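PDB 3SVT: short-chain type dehydrogenase/reductase from Mycobacterium ulcerans, which probably catalyses an NAD-dependent oxidation or reduction, as a Rossmann-fold member of the short-chain dehydrogenase/reductase family. Local coordinates for the interface of chains A and B and the interface of chains A and C. Sequence-based numbering; all coordinates share one arbitrary frame. Chains: chain A/B/C, Short-chain type dehydrogenase/reductase.

Three separate patches of chain A belong to two different two-fold interfaces of the deposited tetramer. Contacts 1 and 2 both join chains A and B, their C-alpha centres about 28 Å apart; contact 1 uses helix 163-182 of chain A and contact 2 helix 113-140 of both chains, the helices through which SDR subunits classically pair. Contact 3 joins chains A and C through the C-terminal strand region, about 23 Å from contact 1 and 31 Å from contact 2. Helix 163-182 serves both interfaces: residue 176 touches chain B in contact 1 and, from chain C, chain A in contact 3. This agrees with the tetramer common in the family.

Contact 1: the interface of chains A and B. Residues chain A 173, 176-177, 180-181; chain B 157-159.
B:Thr157, B:His158 and B:Arg159 form an extended loop stretch that is laid against A:Gln176, A:Leu177, A:Asp180 and A:Glu181 on regular helix 163-182. The B:Thr157 hydroxyl OG1 donates to the A:Asp180 carboxylate oxygen OD2 at 2.7 Å, meeting it from above the carboxylate plane, 36° out. With OG1 set between its backbone N and carbonyl carbon (chi1 48°), B:Thr157 leaves its methyl CG2 beside the backbone N, turned onto the helix backbone, 3.7 Å from A:Leu177 CA. B:Arg159 crosses A:Asp180 at about a right angle; its CG packs on the carboxylate carbon CG at 3.6 Å, and the chain then bends at chi3. Its guanidinium NE makes a long salt bridge of 3.7 Å to A:Asp180 OD1, the two planes moderately tilted, and water 2 links NH2 to OD2. OD2 thus takes the hydroxyl bond while OD1 faces the guanidinium at longer range; the nearby positive charge would probably favour the charged form. Water 1 lies in the plane of the A:His173 ring, 2.7 Å from NE2, and bridges to the backbone N of B:His158. A:Leu177 packs its CD1 against the B:Arg159 CA at 4.0 Å. The patch fastens a loop of one subunit to a helix of its two-fold mate, contributing to the probable SDR dimer.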
loop_
_atom_site.group_PDB
_atom_site.type_symbol
_atom_site.label_atom_id
_atom_site.label_comp_id
_atom_site.label_asym_id
_atom_site.label_seq_id
_atom_site.Cartn_x
_atom_site.Cartn_y
_atom_site.Cartn_z
ATOM N N HIS A 173 -6.939 7.174 7.093
ATOM C CA HIS A 173 -7.610 7.644 5.898
ATOM C C HIS A 173 -8.099 9.057 6.095
ATOM O O HIS A 173 -8.013 9.878 5.188
ATOM C CB HIS A 173 -8.761 6.742 5.481
ATOM C CG HIS A 173 -9.315 7.086 4.130
ATOM N ND1 HIS A 173 -8.783 6.577 2.970
ATOM C CD2 HIS A 173 -10.316 7.924 3.753
ATOM C CE1 HIS A 173 -9.449 7.068 1.929
ATOM N NE2 HIS A 173 -10.384 7.888 2.378
ATOM N N GLN A 176 -5.291 11.529 5.643
ATOM C CA GLN A 176 -5.004 11.706 4.211
ATOM C C GLN A 176 -6.065 12.488 3.446
ATOM O O GLN A 176 -5.719 13.343 2.626
ATOM C CB GLN A 176 -4.776 10.351 3.531
ATOM C CG GLN A 176 -3.474 9.746 3.915
ATOM C CD GLN A 176 -3.174 8.467 3.185
ATOM O OE1 GLN A 176 -4.040 7.624 3.065
ATOM N NE2 GLN A 176 -1.935 8.297 2.744
ATOM N N LEU A 177 -7.333 12.209 3.725
ATOM C CA LEU A 177 -8.460 12.972 3.154
ATOM C C LEU A 177 -8.346 14.456 3.539
ATOM O O LEU A 177 -8.507 15.367 2.681
ATOM C CB LEU A 177 -9.806 12.407 3.649
ATOM C CG LEU A 177 -11.091 13.159 3.263
ATOM C CD1 LEU A 177 -11.196 13.156 1.760
ATOM C CD2 LEU A 177 -12.369 12.556 3.914
ATOM N N ASP A 180 -5.698 16.247 1.726
ATOM C CA ASP A 180 -6.129 16.523 0.362
ATOM C C ASP A 180 -6.959 17.823 0.363
ATOM O O ASP A 180 -6.657 18.769 -0.378
ATOM C CB ASP A 180 -6.882 15.312 -0.190
ATOM C CG ASP A 180 -6.982 15.296 -1.707
ATOM O OD1 ASP A 180 -6.491 16.231 -2.361
ATOM O OD2 ASP A 180 -7.558 14.311 -2.238
ATOM N N GLU A 181 -7.943 17.874 1.247
ATOM C CA GLU A 181 -8.837 19.008 1.355
ATOM C C GLU A 181 -8.193 20.306 1.805
ATOM O O GLU A 181 -8.632 21.368 1.377
ATOM C CB GLU A 181 -10.028 18.710 2.303
ATOM C CG GLU A 181 -11.067 17.791 1.719
ATOM C CD GLU A 181 -12.282 17.570 2.620
ATOM O OE1 GLU A 181 -12.615 18.462 3.438
ATOM O OE2 GLU A 181 -12.931 16.505 2.484
ATOM N N THR B 157 -8.295 9.142 -2.034
ATOM C CA THR B 157 -9.058 10.207 -1.354
ATOM C C THR B 157 -10.093 10.839 -2.279
ATOM O O THR B 157 -9.775 11.279 -3.383
ATOM C CB THR B 157 -8.142 11.284 -0.785
ATOM O OG1 THR B 157 -7.188 11.684 -1.775
ATOM C CG2 THR B 157 -7.371 10.743 0.457
ATOM N N HIS B 158 -11.327 10.900 -1.792
ATOM C CA HIS B 158 -12.402 11.630 -2.443
ATOM C C HIS B 158 -12.644 12.883 -1.628
ATOM O O HIS B 158 -13.313 12.821 -0.597
ATOM C CB HIS B 158 -13.691 10.804 -2.470
ATOM C CG HIS B 158 -13.704 9.705 -3.486
ATOM N ND1 HIS B 158 -12.599 8.936 -3.765
ATOM C CD2 HIS B 158 -14.704 9.223 -4.267
ATOM C CE1 HIS B 158 -12.908 8.037 -4.687
ATOM N NE2 HIS B 158 -14.183 8.185 -5.008
ATOM N N ARG B 159 -12.122 14.019 -2.088
ATOM C CA ARG B 159 -12.348 15.275 -1.394
ATOM C C ARG B 159 -13.837 15.506 -1.199
ATOM O O ARG B 159 -14.611 15.363 -2.124
ATOM C CB ARG B 159 -11.763 16.477 -2.153
ATOM C CG ARG B 159 -10.295 16.747 -1.959
ATOM C CD ARG B 159 -9.820 17.778 -2.978
ATOM N NE ARG B 159 -9.532 17.075 -4.217
ATOM C CZ ARG B 159 -9.108 17.618 -5.350
ATOM N NH1 ARG B 159 -8.927 18.915 -5.450
ATOM N NH2 ARG B 159 -8.862 16.834 -6.407
HETATM O O HOH W 1 -12.087 9.236 0.712
HETATM O O HOH W 2 -8.044 14.062 -5.034
#

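Contact 2: the interface of chains A and B. Residues chain A 108, 111, 113, 116; chain B 75, 128-129, 132.
Hydrophobic packing joins A:Trp116 to B:Met128, whose side chains slide past each other in opposite directions. B:Met128 CG lies over the face of the six-membered ring, 3.5 Å from its centroid and offset toward the rim, while the methyl CE caps the five-membered ring of the same indole. Bends at chi2 and chi3 (-85° and -78°) fold the thioether back so that both carbons reach the ring system. A:Val111 meets the same methionine tip to tip, with CG1 3.6 Å from CE. The polar set lies beyond this packing. B:Lys132, extended along its whole length, runs past the A:Ile108 carbonyl and gives its ammonium NZ to the A:Val111 backbone O at 2.9 Å, in the carbonyl plane. The same nitrogen makes a salt bridge within chain B to B:Glu75 OE2 at 2.7 Å, the oxygen using its syn lone pair, and only a weak bond to A:Ser113 OG. Both ends of the B:Glu75 carboxylate are therefore held, and the lysine probably stabilises its negative charge. The ring of B:Tyr129 backs the glutamate, with B:Glu75 CB over its centre. At the start of helix 113-140, the A:Ser113 hydroxyl OG donates to B:Glu75 OE1 at 2.6 Å from above the carboxylate plane, 39° out of it.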
loop_
_atom_site.group_PDB
_atom_site.type_symbol
_atom_site.label_atom_id
_atom_site.label_comp_id
_atom_site.label_asym_id
_atom_site.label_seq_id
_atom_site.Cartn_x
_atom_site.Cartn_y
_atom_site.Cartn_z
ATOM N N ILE A 108 -13.093 -12.084 16.602
ATOM C CA ILE A 108 -14.135 -11.338 15.903
ATOM C C ILE A 108 -15.516 -11.946 16.118
ATOM O O ILE A 108 -16.500 -11.229 16.235
ATOM C CB ILE A 108 -13.830 -11.193 14.409
ATOM C CG1 ILE A 108 -14.796 -10.196 13.780
ATOM C CG2 ILE A 108 -13.891 -12.534 13.683
ATOM C CD1 ILE A 108 -14.549 -8.744 14.256
ATOM N N VAL A 111 -16.890 -10.568 19.545
ATOM C CA VAL A 111 -16.678 -9.147 19.799
ATOM C C VAL A 111 -17.732 -8.616 20.797
ATOM O O VAL A 111 -18.927 -8.858 20.628
ATOM C CB VAL A 111 -16.704 -8.323 18.473
ATOM C CG1 VAL A 111 -17.159 -6.868 18.715
ATOM C CG2 VAL A 111 -15.372 -8.373 17.803
ATOM N N SER A 113 -19.820 -5.951 21.510
ATOM C CA SER A 113 -20.319 -4.925 20.602
ATOM C C SER A 113 -20.353 -3.552 21.263
ATOM O O SER A 113 -19.975 -2.583 20.633
ATOM C CB SER A 113 -21.699 -5.293 20.064
ATOM O OG SER A 113 -21.622 -6.392 19.174
ATOM N N TRP A 116 -16.700 -2.417 21.308
ATOM C CA TRP A 116 -16.412 -2.031 19.913
ATOM C C TRP A 116 -16.998 -0.630 19.600
ATOM O O TRP A 116 -16.269 0.239 19.135
ATOM C CB TRP A 116 -16.898 -3.118 18.952
ATOM C CG TRP A 116 -16.984 -2.766 17.533
ATOM C CD1 TRP A 116 -17.916 -1.968 16.960
ATOM C CD2 TRP A 116 -16.152 -3.252 16.451
ATOM N NE1 TRP A 116 -17.711 -1.894 15.616
ATOM C CE2 TRP A 116 -16.643 -2.673 15.266
ATOM C CE3 TRP A 116 -15.061 -4.118 16.376
ATOM C CZ2 TRP A 116 -16.077 -2.922 14.002
ATOM C CZ3 TRP A 116 -14.493 -4.370 15.119
ATOM C CH2 TRP A 116 -15.009 -3.763 13.947
ATOM N N GLU B 75 -27.874 -5.340 15.715
ATOM C CA GLU B 75 -27.161 -6.611 15.745
ATOM C C GLU B 75 -28.114 -7.802 15.880
ATOM O O GLU B 75 -27.894 -8.856 15.278
ATOM C CB GLU B 75 -26.126 -6.648 16.900
ATOM C CG GLU B 75 -25.220 -7.872 16.836
ATOM C CD GLU B 75 -24.159 -7.916 17.904
ATOM O OE1 GLU B 75 -24.120 -7.019 18.777
ATOM O OE2 GLU B 75 -23.351 -8.879 17.872
ATOM N N MET B 128 -19.524 -5.131 10.916
ATOM C CA MET B 128 -19.020 -5.995 11.997
ATOM C C MET B 128 -20.084 -7.009 12.414
ATOM O O MET B 128 -19.780 -8.190 12.531
ATOM C CB MET B 128 -18.562 -5.187 13.199
ATOM C CG MET B 128 -17.912 -6.038 14.325
ATOM S SD MET B 128 -19.132 -6.743 15.465
ATOM C CE MET B 128 -19.501 -5.307 16.470
ATOM N N TYR B 129 -21.338 -6.579 12.579
ATOM C CA TYR B 129 -22.398 -7.517 13.016
ATOM C C TYR B 129 -22.617 -8.635 11.986
ATOM O O TYR B 129 -22.726 -9.786 12.336
ATOM C CB TYR B 129 -23.732 -6.828 13.265
ATOM C CG TYR B 129 -23.721 -5.602 14.158
ATOM C CD1 TYR B 129 -22.958 -5.555 15.321
ATOM C CD2 TYR B 129 -24.522 -4.511 13.859
ATOM C CE1 TYR B 129 -22.944 -4.441 16.125
ATOM C CE2 TYR B 129 -24.535 -3.397 14.670
ATOM C CZ TYR B 129 -23.735 -3.364 15.812
ATOM O OH TYR B 129 -23.710 -2.232 16.618
ATOM N N LYS B 132 -19.460 -10.895 12.118
ATOM C CA LYS B 132 -19.445 -11.634 13.376
ATOM C C LYS B 132 -20.362 -12.860 13.354
ATOM O O LYS B 132 -19.953 -13.941 13.741
ATOM C CB LYS B 132 -19.873 -10.693 14.508
ATOM C CG LYS B 132 -20.014 -11.324 15.871
ATOM C CD LYS B 132 -20.530 -10.259 16.889
ATOM C CE LYS B 132 -20.572 -10.781 18.309
ATOM N NZ LYS B 132 -21.292 -9.830 19.247
#

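Contact 3: the interface of chains A and C. Residues chain A 250-251, 253, 257-258; chain C 176, 246-248.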
loop_
_atom_site.group_PDB
_atom_site.type_symbol
_atom_site.label_atom_id
_atom_site.label_comp_id
_atom_site.label_asym_id
_atom_site.label_seq_id
_atom_site.Cartn_x
_atom_site.Cartn_y
_atom_site.Cartn_z
ATOM N N ILE A 250 3.327 7.271 8.565
ATOM C CA ILE A 250 4.720 6.926 8.806
ATOM C C ILE A 250 4.823 6.084 10.082
ATOM O O ILE A 250 4.296 6.486 11.116
ATOM C CB ILE A 250 5.587 8.197 9.006
ATOM C CG1 ILE A 250 5.547 9.087 7.763
ATOM C CG2 ILE A 250 7.014 7.816 9.306
ATOM C CD1 ILE A 250 6.291 10.409 7.942
ATOM N N ASN A 251 5.477 4.925 10.008
ATOM C CA ASN A 251 5.579 4.058 11.177
ATOM C C ASN A 251 6.825 4.434 11.926
ATOM O O ASN A 251 7.850 4.750 11.309
ATOM C CB ASN A 251 5.680 2.568 10.819
ATOM C CG ASN A 251 4.348 1.932 10.443
ATOM O OD1 ASN A 251 3.575 2.498 9.668
ATOM N ND2 ASN A 251 4.086 0.726 10.994
ATOM N N ASP A 253 8.454 2.139 14.525
ATOM C CA ASP A 253 8.189 0.777 14.982
ATOM C C ASP A 253 9.353 -0.203 14.927
ATOM O O ASP A 253 9.129 -1.403 15.051
ATOM C CB ASP A 253 7.025 0.165 14.185
ATOM C CG ASP A 253 7.344 -0.099 12.699
ATOM O OD1 ASP A 253 8.426 0.276 12.175
ATOM O OD2 ASP A 253 6.437 -0.670 12.026
ATOM N N MET A 257 6.560 -3.279 10.876
ATOM C CA MET A 257 5.645 -3.389 9.739
ATOM C C MET A 257 6.205 -4.278 8.607
ATOM O O MET A 257 5.454 -4.854 7.888
ATOM C CB MET A 257 5.221 -2.023 9.222
ATOM C CG MET A 257 6.235 -1.347 8.319
ATOM S SD MET A 257 5.620 0.183 7.657
ATOM C CE MET A 257 6.367 0.201 6.015
ATOM N N LEU A 258 7.519 -4.412 8.478
ATOM C CA LEU A 258 8.118 -5.301 7.445
ATOM C C LEU A 258 7.858 -6.786 7.724
ATOM O O LEU A 258 7.972 -7.605 6.824
ATOM C CB LEU A 258 9.632 -5.100 7.355
ATOM C CG LEU A 258 10.116 -3.663 7.159
ATOM C CD1 LEU A 258 11.660 -3.584 7.197
ATOM C CD2 LEU A 258 9.577 -3.074 5.841
ATOM N N GLN C 176 13.543 -1.543 1.864
ATOM C CA GLN C 176 12.766 -2.340 2.836
ATOM C C GLN C 176 13.368 -3.728 3.156
ATOM O O GLN C 176 13.476 -4.097 4.331
ATOM C CB GLN C 176 11.310 -2.435 2.395
ATOM C CG GLN C 176 10.639 -1.075 2.474
ATOM C CD GLN C 176 9.176 -1.140 2.237
ATOM O OE1 GLN C 176 8.735 -1.760 1.274
ATOM N NE2 GLN C 176 8.401 -0.504 3.114
ATOM N N THR C 246 12.857 2.631 10.733
ATOM C CA THR C 246 13.488 1.907 9.647
ATOM C C THR C 246 12.435 1.230 8.803
ATOM O O THR C 246 11.308 0.943 9.279
ATOM C CB THR C 246 14.498 0.875 10.160
ATOM O OG1 THR C 246 15.327 0.440 9.074
ATOM C CG2 THR C 246 13.762 -0.338 10.809
ATOM N N GLY C 247 12.800 1.005 7.546
ATOM C CA GLY C 247 11.951 0.314 6.575
ATOM C C GLY C 247 10.842 1.163 5.989
ATOM O O GLY C 247 9.911 0.624 5.392
ATOM N N GLN C 248 10.922 2.489 6.195
ATOM C CA GLN C 248 9.869 3.401 5.778
ATOM C C GLN C 248 10.121 3.929 4.391
ATOM O O GLN C 248 11.284 3.976 3.946
ATOM C CB GLN C 248 9.754 4.557 6.782
ATOM C CG GLN C 248 9.438 4.094 8.209
ATOM C CD GLN C 248 8.227 3.193 8.214
ATOM O OE1 GLN C 248 7.145 3.609 7.797
ATOM N NE2 GLN C 248 8.413 1.934 8.613
HETATM O O HOH W 3 9.864 2.523 11.583
#
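C:Gln248 turns at chi2 (-52°), which brings its amide across A:Asn251, while A:Met257, with CG between backbone N and carbonyl carbon (chi1 80°), swings its sulfur toward the same amide. The carbonyl OE1 of C:Gln248 accepts from the A:Asn251 backbone N at 3.1 Å; the donor stands well above the carbonyl plane, 68° out of it. At the other end of the amide, NE2 donates to C:Thr246 O at 3.1 Å, with that oxygen in the amide plane, and makes a weak bond to A:Met257 SD. These partners fix which way round the amide lies. Its flat group runs nearly parallel to that of A:Asn251, and A:Asn251 CB packs 3.7 Å from C:Gln248 CD. A:Asp253 braces the chain A side: its OD2 accepts from A:Asn251 ND2 and A:Met257 N, both at 2.9 Å and from opposite faces of the carboxylate. Water 3 links its OD1, at 2.7 Å, to the backbone N and O of C:Thr246. Farther along, A:Leu258 crosses C:Gln176, with CD2 3.9 Å from CB, and C:Gln176 NE2 holds C:Gly247 O at 3.0 Å, steadying the loop under A:Met257 CE. In the fold, strand 249-252 of chain A and its short helical turn 256-258 face the loop just before the same strand of chain C, with helix 163-182 alongside.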